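Local coordinates for OxyA protein (PDB 5HH3) that probably catalyses a phenolic coupling step that cross-links the peptide during glycopeptide antibiotic biosynthesis, as a haem-dependent enzyme of the cytochrome P450 family, at residues D209-R217 with L228-M236; A17-F25 with R382-V390. One frame throughout, in Å; residues are numbered along the deposited sequence.

Contact 1 (209-217 with 228-236) is buried helix-on-helix packing between neighbours in sequence, and its second helix runs on to the haem. Contact 2 (17-25 with 382-390) is partly buried and joins two mostly irregular stretches from near the two ends of the chain. The two lie on opposite sides of the chain's centre, their own centres about 31 Å apart. Helix 225-256 links them: it supplies segment 228-236 to contact 1, and farther along it Ala249 and Trp252 pack on Phe388 of contact 2. Chemistry follows place. Contact 1 is made by aliphatic, methionine and phenylalanine side chains, whereas contact 2 sets Pro386, Phe388 and Leu383 against arginines and backbone oxygens, with one bridging water.

Contact 1: residues D209-R217 with L228-M236; sequences DDMFGVVVR and LTGVAAFVM. With HEM (protoporphyrin IX containing Fe), chain G.
Leu228, Phe212 and Met211 carry most of this contact between two helices that run roughly antiparallel, their axes at 146° and no closer than 11.2 Å. At that spacing long side chains have to bridge the gap. Leu228 reaches out with both branches of its fork: CD2 meets Val215 CG1 at 3.8 Å as the two side chains pass in opposite directions, and CD1 lies 4.0 Å from Val216 CG2, crossing that valine nearly at a right angle. A branched leucine suits a place between two valines on successive positions of a helix.

Phe212 packs next to it. With its CG anti to the carbonyl carbon (chi1 -82°), the ring swings toward the other helix, and Leu228 CB sits above the rim of one face. Its far end, CZ, approaches Ala232 CB at 3.7 Å, where a mere methyl group lets the ring come close to the helix backbone, while CE1 comes to 3.5 Å from Leu228 O. Met211 completes the row. Its first two torsions carry SD to 3.8 Å from Val231 CG1; the bend at chi3 (70°) then turns CE to the edge of the Phe212 ring, in its plane, still against Val231 CG1. Asp210 caps the first turn through a weak bond from Phe212 N to OD2.

About one turn beyond Val231, Phe234 CE2 is 3.6 Å from CHB of the haem, and Val235 CG2 touches its methyl CMB, consistent with helix 225-256 being the long haem-crossing helix of the P450 fold. Helix 182-205 packs on Phe212 and Leu228 through Met196 and Arg204, while Phe158 and Leu159 of helix 142-159 border Met211.

Contact 2: residues A17-F25 with R382-V390; sequences AELHRRDRF and RLGPPPFDV
Arg22 lies across Phe388, and its side chain touches segment 382-390 nearly all along its length. CB packs 4.1 Å from Leu383 CD1, and CG lies 3.7 Å from Phe388 CD2. Bends at chi2 and chi3 (-76° and -75°) then fold the chain back, so that NE and CZ stay beside the same ring edge. The guanidinium stands at 75° to the ring and presents a face to CD2, with NH1 3.2 Å from that carbon. NH2 gives an almost straight bond to Phe25 O, in the guanidinium plane but above the carbonyl plane, and another to Leu282 O; NH1 forms a salt bridge with Glu286. Arginine suits the place because its flat, charged end can take the edge of an aromatic ring on one face and still bond in its own plane.

In this P450 fold the contact brings the chain's N-terminal region onto the loop before strand 394-396. There Pro386, ahead of a cis peptide bond to Pro387, sets CG 3.4 Å from Ala17 O and 3.5 Å from His20 O, its compact ring resting against these two carbonyl oxygens. Arg21 NE is salt-bridged to Glu18 OE2 (2.6 Å), while its NH1 reaches Gly384 O through a water.

Contact 1: residues D209-R217 with L228-M236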
loop_
_atom_site.group_PDB
_atom_site.type_symbol
_atom_site.label_atom_id
_atom_site.label_comp_id
_atom_site.label_asym_id
_atom_site.label_seq_id
_atom_site.Cartn_x
_atom_site.Cartn_y
_atom_site.Cartn_z
ATOM N N ASP B 209 36.780 6.518 15.836
ATOM C CA ASP B 209 37.208 6.582 14.443
ATOM C C ASP B 209 36.055 6.293 13.477
ATOM O O ASP B 209 36.056 6.762 12.347
ATOM C CB ASP B 209 38.347 5.567 14.239
ATOM C CG ASP B 209 39.303 5.948 13.122
ATOM O OD1 ASP B 209 38.968 6.821 12.293
ATOM O OD2 ASP B 209 40.406 5.361 13.082
ATOM N N ASP B 210 35.077 5.519 13.934
ATOM C CA ASP B 210 33.903 5.120 13.131
ATOM C C ASP B 210 32.902 6.264 12.817
ATOM O O ASP B 210 33.170 7.429 13.091
ATOM C CB ASP B 210 33.186 3.991 13.878
ATOM C CG ASP B 210 32.800 4.395 15.289
ATOM O OD1 ASP B 210 33.646 4.233 16.193
ATOM O OD2 ASP B 210 31.679 4.907 15.487
ATOM N N MET B 211 31.761 5.900 12.225
ATOM C CA MET B 211 30.695 6.830 11.855
ATOM C C MET B 211 30.232 7.718 13.022
ATOM O O MET B 211 30.108 8.920 12.850
ATOM C CB MET B 211 29.491 6.066 11.266
ATOM C CG MET B 211 28.620 6.897 10.351
ATOM S SD MET B 211 26.885 6.417 10.262
ATOM C CE MET B 211 26.359 6.926 11.892
ATOM N N PHE B 212 29.993 7.129 14.194
ATOM C CA PHE B 212 29.486 7.889 15.358
ATOM C C PHE B 212 30.467 8.942 15.849
ATOM O O PHE B 212 30.075 10.073 16.106
ATOM C CB PHE B 212 29.097 6.959 16.519
ATOM C CG PHE B 212 27.724 6.343 16.404
ATOM C CD1 PHE B 212 27.036 6.307 15.212
ATOM C CD2 PHE B 212 27.136 5.762 17.510
ATOM C CE1 PHE B 212 25.786 5.726 15.129
ATOM C CE2 PHE B 212 25.890 5.167 17.431
ATOM C CZ PHE B 212 25.215 5.153 16.240
ATOM N N GLY B 213 31.733 8.569 15.978
ATOM C CA GLY B 213 32.753 9.489 16.484
ATOM C C GLY B 213 33.032 10.683 15.582
ATOM O O GLY B 213 33.255 11.784 16.066
ATOM N N VAL B 214 33.040 10.454 14.273
ATOM C CA VAL B 214 33.150 11.531 13.287
ATOM C C VAL B 214 31.992 12.527 13.442
ATOM O O VAL B 214 32.215 13.731 13.511
ATOM C CB VAL B 214 33.184 10.956 11.848
ATOM C CG1 VAL B 214 32.904 12.019 10.782
ATOM C CG2 VAL B 214 34.529 10.282 11.607
ATOM N N VAL B 215 30.768 12.010 13.508
ATOM C CA VAL B 215 29.584 12.862 13.599
ATOM C C VAL B 215 29.587 13.641 14.926
ATOM O O VAL B 215 29.438 14.866 14.941
ATOM C CB VAL B 215 28.286 12.044 13.446
ATOM C CG1 VAL B 215 27.057 12.912 13.699
ATOM C CG2 VAL B 215 28.195 11.411 12.054
ATOM N N VAL B 216 29.777 12.928 16.026
ATOM C CA VAL B 216 29.722 13.546 17.346
ATOM C C VAL B 216 30.802 14.627 17.504
ATOM O O VAL B 216 30.571 15.621 18.176
ATOM C CB VAL B 216 29.777 12.480 18.471
ATOM C CG1 VAL B 216 29.993 13.101 19.846
ATOM C CG2 VAL B 216 28.486 11.662 18.458
ATOM N N ARG B 217 31.963 14.441 16.878
ATOM C CA ARG B 217 33.056 15.444 16.942
ATOM C C ARG B 217 32.679 16.759 16.270
ATOM O O ARG B 217 32.928 17.826 16.807
ATOM C CB ARG B 217 34.344 14.924 16.281
ATOM C CG ARG B 217 35.380 14.423 17.258
ATOM C CD ARG B 217 36.377 13.494 16.584
ATOM N NE ARG B 217 37.435 13.119 17.513
ATOM C CZ ARG B 217 38.462 12.322 17.218
ATOM N NH1 ARG B 217 38.591 11.787 16.001
ATOM N NH2 ARG B 217 39.365 12.051 18.153
ATOM N N LEU B 228 21.233 9.621 15.669
ATOM C CA LEU B 228 22.423 8.748 15.495
ATOM C C LEU B 228 22.030 7.279 15.324
ATOM O O LEU B 228 22.481 6.612 14.415
ATOM C CB LEU B 228 23.387 8.865 16.675
ATOM C CG LEU B 228 24.173 10.172 16.736
ATOM C CD1 LEU B 228 24.752 10.353 18.124
ATOM C CD2 LEU B 228 25.263 10.231 15.675
ATOM N N THR B 229 21.167 6.813 16.207
ATOM C CA THR B 229 20.640 5.456 16.169
ATOM C C THR B 229 19.924 5.182 14.874
ATOM O O THR B 229 20.121 4.127 14.270
ATOM C CB THR B 229 19.729 5.183 17.398
ATOM O OG1 THR B 229 20.566 4.987 18.531
ATOM C CG2 THR B 229 18.885 3.931 17.221
ATOM N N GLY B 230 19.106 6.140 14.447
ATOM C CA GLY B 230 18.382 6.043 13.195
ATOM C C GLY B 230 19.287 5.911 11.994
ATOM O O GLY B 230 19.010 5.118 11.086
ATOM N N VAL B 231 20.381 6.663 11.981
ATOM C CA VAL B 231 21.327 6.574 10.866
ATOM C C VAL B 231 22.018 5.200 10.874
ATOM O O VAL B 231 22.135 4.576 9.815
ATOM C CB VAL B 231 22.374 7.705 10.871
ATOM C CG1 VAL B 231 23.334 7.546 9.698
ATOM C CG2 VAL B 231 21.679 9.059 10.770
ATOM N N ALA B 232 22.447 4.740 12.054
ATOM C CA ALA B 232 23.048 3.408 12.186
ATOM C C ALA B 232 22.136 2.298 11.669
ATOM O O ALA B 232 22.577 1.444 10.910
ATOM C CB ALA B 232 23.455 3.126 13.622
ATOM N N ALA B 233 20.875 2.338 12.076
ATOM C CA ALA B 233 19.891 1.359 11.665
ATOM C C ALA B 233 19.669 1.378 10.143
ATOM O O ALA B 233 19.571 0.325 9.513
ATOM C CB ALA B 233 18.590 1.582 12.416
ATOM N N PHE B 234 19.639 2.566 9.543
ATOM C CA PHE B 234 19.600 2.658 8.094
ATOM C C PHE B 234 20.843 2.044 7.424
ATOM O O PHE B 234 20.718 1.283 6.449
ATOM C CB PHE B 234 19.417 4.097 7.612
ATOM C CG PHE B 234 18.866 4.167 6.249
ATOM C CD1 PHE B 234 17.490 4.090 6.049
ATOM C CD2 PHE B 234 19.715 4.211 5.143
ATOM C CE1 PHE B 234 16.962 4.109 4.769
ATOM C CE2 PHE B 234 19.192 4.241 3.867
ATOM C CZ PHE B 234 17.810 4.200 3.679
ATOM N N VAL B 235 22.028 2.361 7.927
ATOM C CA VAL B 235 23.243 1.815 7.362
ATOM C C VAL B 235 23.283 0.267 7.469
ATOM O O VAL B 235 23.556 -0.422 6.470
ATOM C CB VAL B 235 24.488 2.475 7.983
ATOM C CG1 VAL B 235 25.765 1.765 7.566
ATOM C CG2 VAL B 235 24.553 3.938 7.551
ATOM N N MET B 236 23.011 -0.249 8.665
ATOM C CA MET B 236 22.957 -1.697 8.918
ATOM C C MET B 236 21.801 -2.460 8.278
ATOM O O MET B 236 21.947 -3.643 8.014
ATOM C CB MET B 236 22.900 -1.980 10.419
ATOM C CG MET B 236 24.257 -2.068 11.041
ATOM S SD MET B 236 24.109 -2.183 12.829
ATOM C CE MET B 236 23.428 -3.842 12.922
HETATM C CHA HEM G . 19.074 7.449 -0.987
HETATM C CHB HEM G . 22.123 5.511 2.252
HETATM C CHC HEM G . 23.473 2.196 -1.045
HETATM C CHD HEM G . 20.491 4.195 -4.262
HETATM C C1A HEM G . 19.764 7.181 0.172
HETATM C C2A HEM G . 19.546 7.858 1.404
HETATM C C3A HEM G . 20.410 7.323 2.311
HETATM C C4A HEM G . 21.161 6.310 1.651
HETATM C CMA HEM G . 20.538 7.709 3.764
HETATM C CAA HEM G . 18.550 8.976 1.643
HETATM C CBA HEM G . 19.220 10.309 1.314
HETATM C CGA HEM G . 18.320 11.522 1.479
HETATM O O1A HEM G . 17.068 11.440 1.438
HETATM O O2A HEM G . 18.841 12.657 1.646
HETATM C C1B HEM G . 22.763 4.414 1.643
HETATM C C2B HEM G . 23.718 3.564 2.300
HETATM C C3B HEM G . 24.111 2.617 1.379
HETATM C C4B HEM G . 23.353 2.933 0.137
HETATM C CMB HEM G . 24.208 3.686 3.727
HETATM C CAB HEM G . 25.099 1.511 1.468
HETATM C CBB HEM G . 25.951 1.268 2.468
HETATM C C1C HEM G . 22.778 2.417 -2.226
HETATM C C2C HEM G . 22.902 1.654 -3.407
HETATM C C3C HEM G . 22.031 2.227 -4.343
HETATM C C4C HEM G . 21.403 3.347 -3.694
HETATM C CMC HEM G . 23.793 0.440 -3.599
HETATM C CAC HEM G . 21.759 1.849 -5.754
HETATM C CBC HEM G . 22.361 0.888 -6.450
HETATM C C1D HEM G . 19.877 5.242 -3.575
HETATM C C2D HEM G . 18.858 6.078 -4.244
HETATM C C3D HEM G . 18.458 6.984 -3.340
HETATM C C4D HEM G . 19.244 6.684 -2.124
HETATM C CMD HEM G . 18.309 5.989 -5.650
HETATM C CAD HEM G . 17.412 8.065 -3.578
HETATM C CBD HEM G . 15.960 7.607 -3.369
HETATM C CGD HEM G . 14.978 8.759 -3.636
HETATM O O1D HEM G . 13.749 8.632 -3.489
HETATM O O2D HEM G . 15.335 9.880 -4.024
HETATM N NA HEM G . 20.767 6.245 0.332
HETATM N NB HEM G . 22.613 4.013 0.377
HETATM N NC HEM G . 21.909 3.451 -2.431
HETATM N ND HEM G . 20.104 5.663 -2.315
HETATM FE FE HEM G . 21.311 4.884 -1.029
HETATM O O HOH W 1 19.718 3.754 -0.248
#

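Contact 2: residues A17-F25 with R382-V390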
loop_
_atom_site.group_PDB
_atom_site.type_symbol
_atom_site.label_atom_id
_atom_site.label_comp_id
_atom_site.label_asym_id
_atom_site.label_seq_id
_atom_site.Cartn_x
_atom_site.Cartn_y
_atom_site.Cartn_z
ATOM N N ALA B 17 5.554 -0.881 -8.949
ATOM C CA ALA B 17 6.370 -2.059 -8.610
ATOM C C ALA B 17 6.290 -3.157 -9.706
ATOM O O ALA B 17 7.327 -3.660 -10.133
ATOM C CB ALA B 17 5.987 -2.628 -7.244
ATOM N N GLU B 18 5.083 -3.484 -10.164
ATOM C CA GLU B 18 4.879 -4.410 -11.284
ATOM C C GLU B 18 5.697 -4.049 -12.526
ATOM O O GLU B 18 6.207 -4.935 -13.176
ATOM C CB GLU B 18 3.405 -4.493 -11.720
ATOM C CG GLU B 18 2.502 -5.350 -10.866
ATOM C CD GLU B 18 2.836 -6.845 -10.905
ATOM O OE1 GLU B 18 2.044 -7.617 -11.499
ATOM O OE2 GLU B 18 3.861 -7.250 -10.307
ATOM N N LEU B 19 5.799 -2.757 -12.827
ATOM C CA LEU B 19 6.574 -2.266 -13.967
ATOM C C LEU B 19 8.081 -2.421 -13.816
ATOM O O LEU B 19 8.794 -2.346 -14.799
ATOM C CB LEU B 19 6.234 -0.788 -14.253
ATOM C CG LEU B 19 4.815 -0.566 -14.779
ATOM C CD1 LEU B 19 4.440 0.898 -14.844
ATOM C CD2 LEU B 19 4.631 -1.199 -16.140
ATOM N N HIS B 20 8.563 -2.627 -12.596
ATOM C CA HIS B 20 9.989 -2.716 -12.318
ATOM C C HIS B 20 10.470 -4.091 -11.881
ATOM O O HIS B 20 11.525 -4.208 -11.279
ATOM C CB HIS B 20 10.374 -1.623 -11.315
ATOM C CG HIS B 20 10.301 -0.270 -11.913
ATOM N ND1 HIS B 20 9.128 0.445 -11.974
ATOM C CD2 HIS B 20 11.206 0.432 -12.630
ATOM C CE1 HIS B 20 9.335 1.575 -12.626
ATOM N NE2 HIS B 20 10.587 1.584 -13.044
ATOM N N ARG B 21 9.694 -5.113 -12.206
ATOM C CA ARG B 21 10.194 -6.492 -12.257
ATOM C C ARG B 21 11.221 -6.571 -13.389
ATOM O O ARG B 21 11.384 -5.610 -14.142
ATOM C CB ARG B 21 9.041 -7.461 -12.502
ATOM C CG ARG B 21 8.035 -7.497 -11.365
ATOM C CD ARG B 21 7.034 -8.610 -11.573
ATOM N NE ARG B 21 6.050 -8.683 -10.486
ATOM C CZ ARG B 21 6.272 -9.165 -9.252
ATOM N NH1 ARG B 21 7.467 -9.646 -8.884
ATOM N NH2 ARG B 21 5.270 -9.167 -8.365
ATOM N N ARG B 22 11.926 -7.686 -13.503
ATOM C CA ARG B 22 13.025 -7.806 -14.463
ATOM C C ARG B 22 12.929 -9.127 -15.203
ATOM O O ARG B 22 12.506 -10.129 -14.634
ATOM C CB ARG B 22 14.392 -7.729 -13.767
ATOM C CG ARG B 22 14.585 -6.535 -12.848
ATOM C CD ARG B 22 14.839 -5.248 -13.608
ATOM N NE ARG B 22 16.186 -5.148 -14.162
ATOM C CZ ARG B 22 17.237 -4.547 -13.601
ATOM N NH1 ARG B 22 17.174 -3.982 -12.394
ATOM N NH2 ARG B 22 18.384 -4.518 -14.268
ATOM N N ASP B 23 13.319 -9.113 -16.469
ATOM C CA ASP B 23 13.490 -10.335 -17.249
ATOM C C ASP B 23 14.992 -10.578 -17.291
ATOM O O ASP B 23 15.710 -9.994 -18.124
ATOM C CB ASP B 23 12.913 -10.178 -18.649
ATOM C CG ASP B 23 13.093 -11.428 -19.500
ATOM O OD1 ASP B 23 13.530 -12.490 -18.987
ATOM O OD2 ASP B 23 12.793 -11.354 -20.700
ATOM N N ARG B 24 15.461 -11.410 -16.361
ATOM C CA ARG B 24 16.891 -11.539 -16.092
ATOM C C ARG B 24 17.457 -10.140 -15.750
ATOM O O ARG B 24 17.081 -9.601 -14.725
ATOM C CB ARG B 24 17.593 -12.290 -17.240
ATOM C CG ARG B 24 16.957 -13.653 -17.513
ATOM C CD ARG B 24 17.666 -14.493 -18.576
ATOM N NE ARG B 24 18.961 -14.977 -18.078
ATOM C CZ ARG B 24 20.166 -14.494 -18.408
ATOM N NH1 ARG B 24 20.297 -13.496 -19.285
ATOM N NH2 ARG B 24 21.266 -15.031 -17.864
ATOM N N PHE B 25 18.296 -9.538 -16.590
ATOM C CA PHE B 25 18.827 -8.192 -16.349
ATOM C C PHE B 25 18.041 -7.074 -17.025
ATOM O O PHE B 25 18.325 -5.895 -16.783
ATOM C CB PHE B 25 20.290 -8.105 -16.822
ATOM C CG PHE B 25 21.180 -9.108 -16.172
ATOM C CD1 PHE B 25 21.596 -8.919 -14.866
ATOM C CD2 PHE B 25 21.556 -10.254 -16.833
ATOM C CE1 PHE B 25 22.407 -9.847 -14.244
ATOM C CE2 PHE B 25 22.367 -11.194 -16.210
ATOM C CZ PHE B 25 22.786 -10.991 -14.916
ATOM N N ARG B 382 15.726 -17.330 -9.710
ATOM C CA ARG B 382 14.457 -16.816 -9.202
ATOM C C ARG B 382 14.650 -15.430 -8.614
ATOM O O ARG B 382 15.523 -15.204 -7.764
ATOM C CB ARG B 382 13.885 -17.727 -8.114
ATOM C CG ARG B 382 13.750 -19.191 -8.520
ATOM C CD ARG B 382 12.489 -19.804 -7.933
ATOM N NE ARG B 382 12.460 -21.262 -8.073
ATOM C CZ ARG B 382 12.800 -22.152 -7.137
ATOM N NH1 ARG B 382 13.225 -21.777 -5.929
ATOM N NH2 ARG B 382 12.713 -23.451 -7.415
ATOM N N LEU B 383 13.827 -14.503 -9.070
ATOM C CA LEU B 383 13.881 -13.134 -8.614
ATOM C C LEU B 383 12.664 -12.864 -7.750
ATOM O O LEU B 383 11.551 -13.256 -8.109
ATOM C CB LEU B 383 13.902 -12.190 -9.812
ATOM C CG LEU B 383 15.119 -12.332 -10.723
ATOM C CD1 LEU B 383 14.981 -11.370 -11.893
ATOM C CD2 LEU B 383 16.404 -12.063 -9.956
ATOM N N GLY B 384 12.879 -12.201 -6.613
ATOM C CA GLY B 384 11.808 -11.816 -5.704
ATOM C C GLY B 384 11.150 -10.530 -6.164
ATOM O O GLY B 384 11.476 -9.998 -7.228
ATOM N N PRO B 385 10.230 -9.995 -5.354
ATOM C CA PRO B 385 9.663 -8.692 -5.665
ATOM C C PRO B 385 10.768 -7.619 -5.805
ATOM O O PRO B 385 11.812 -7.742 -5.183
ATOM C CB PRO B 385 8.790 -8.393 -4.450
ATOM C CG PRO B 385 8.450 -9.725 -3.882
ATOM C CD PRO B 385 9.654 -10.583 -4.134
ATOM N N PRO B 386 10.544 -6.591 -6.632
ATOM C CA PRO B 386 11.439 -5.447 -6.713
ATOM C C PRO B 386 11.663 -4.804 -5.335
ATOM O O PRO B 386 10.776 -4.887 -4.519
ATOM C CB PRO B 386 10.690 -4.462 -7.622
ATOM C CG PRO B 386 9.749 -5.294 -8.411
ATOM C CD PRO B 386 9.464 -6.543 -7.637
ATOM N N PRO B 387 12.813 -4.184 -5.064
ATOM C CA PRO B 387 13.896 -4.003 -6.033
ATOM C C PRO B 387 14.788 -5.252 -6.227
ATOM O O PRO B 387 14.802 -6.155 -5.369
ATOM C CB PRO B 387 14.679 -2.836 -5.464
ATOM C CG PRO B 387 14.423 -2.884 -3.969
ATOM C CD PRO B 387 13.063 -3.486 -3.787
ATOM N N PHE B 388 15.524 -5.256 -7.346
ATOM C CA PHE B 388 16.317 -6.394 -7.854
ATOM C C PHE B 388 16.832 -7.341 -6.774
ATOM O O PHE B 388 17.799 -7.036 -6.075
ATOM C CB PHE B 388 17.523 -5.915 -8.677
ATOM C CG PHE B 388 18.043 -6.950 -9.654
ATOM C CD1 PHE B 388 18.757 -8.050 -9.235
ATOM C CD2 PHE B 388 17.808 -6.818 -10.994
ATOM C CE1 PHE B 388 19.222 -8.997 -10.156
ATOM C CE2 PHE B 388 18.267 -7.764 -11.925
ATOM C CZ PHE B 388 18.982 -8.841 -11.497
ATOM N N ASP B 389 16.204 -8.499 -6.700
ATOM C CA ASP B 389 16.363 -9.391 -5.597
ATOM C C ASP B 389 16.601 -10.823 -6.084
ATOM O O ASP B 389 15.651 -11.601 -6.299
ATOM C CB ASP B 389 15.118 -9.308 -4.722
ATOM C CG ASP B 389 15.155 -10.271 -3.569
ATOM O OD1 ASP B 389 16.262 -10.685 -3.176
ATOM O OD2 ASP B 389 14.077 -10.613 -3.063
ATOM N N VAL B 390 17.875 -11.163 -6.253
ATOM C CA VAL B 390 18.255 -12.535 -6.573
ATOM C C VAL B 390 18.041 -13.363 -5.310
ATOM O O VAL B 390 18.710 -13.142 -4.311
ATOM C CB VAL B 390 19.716 -12.660 -7.029
ATOM C CG1 VAL B 390 20.035 -14.117 -7.396
ATOM C CG2 VAL B 390 19.996 -11.723 -8.196
HETATM O O HOH W 2 9.963 -10.412 -9.547
#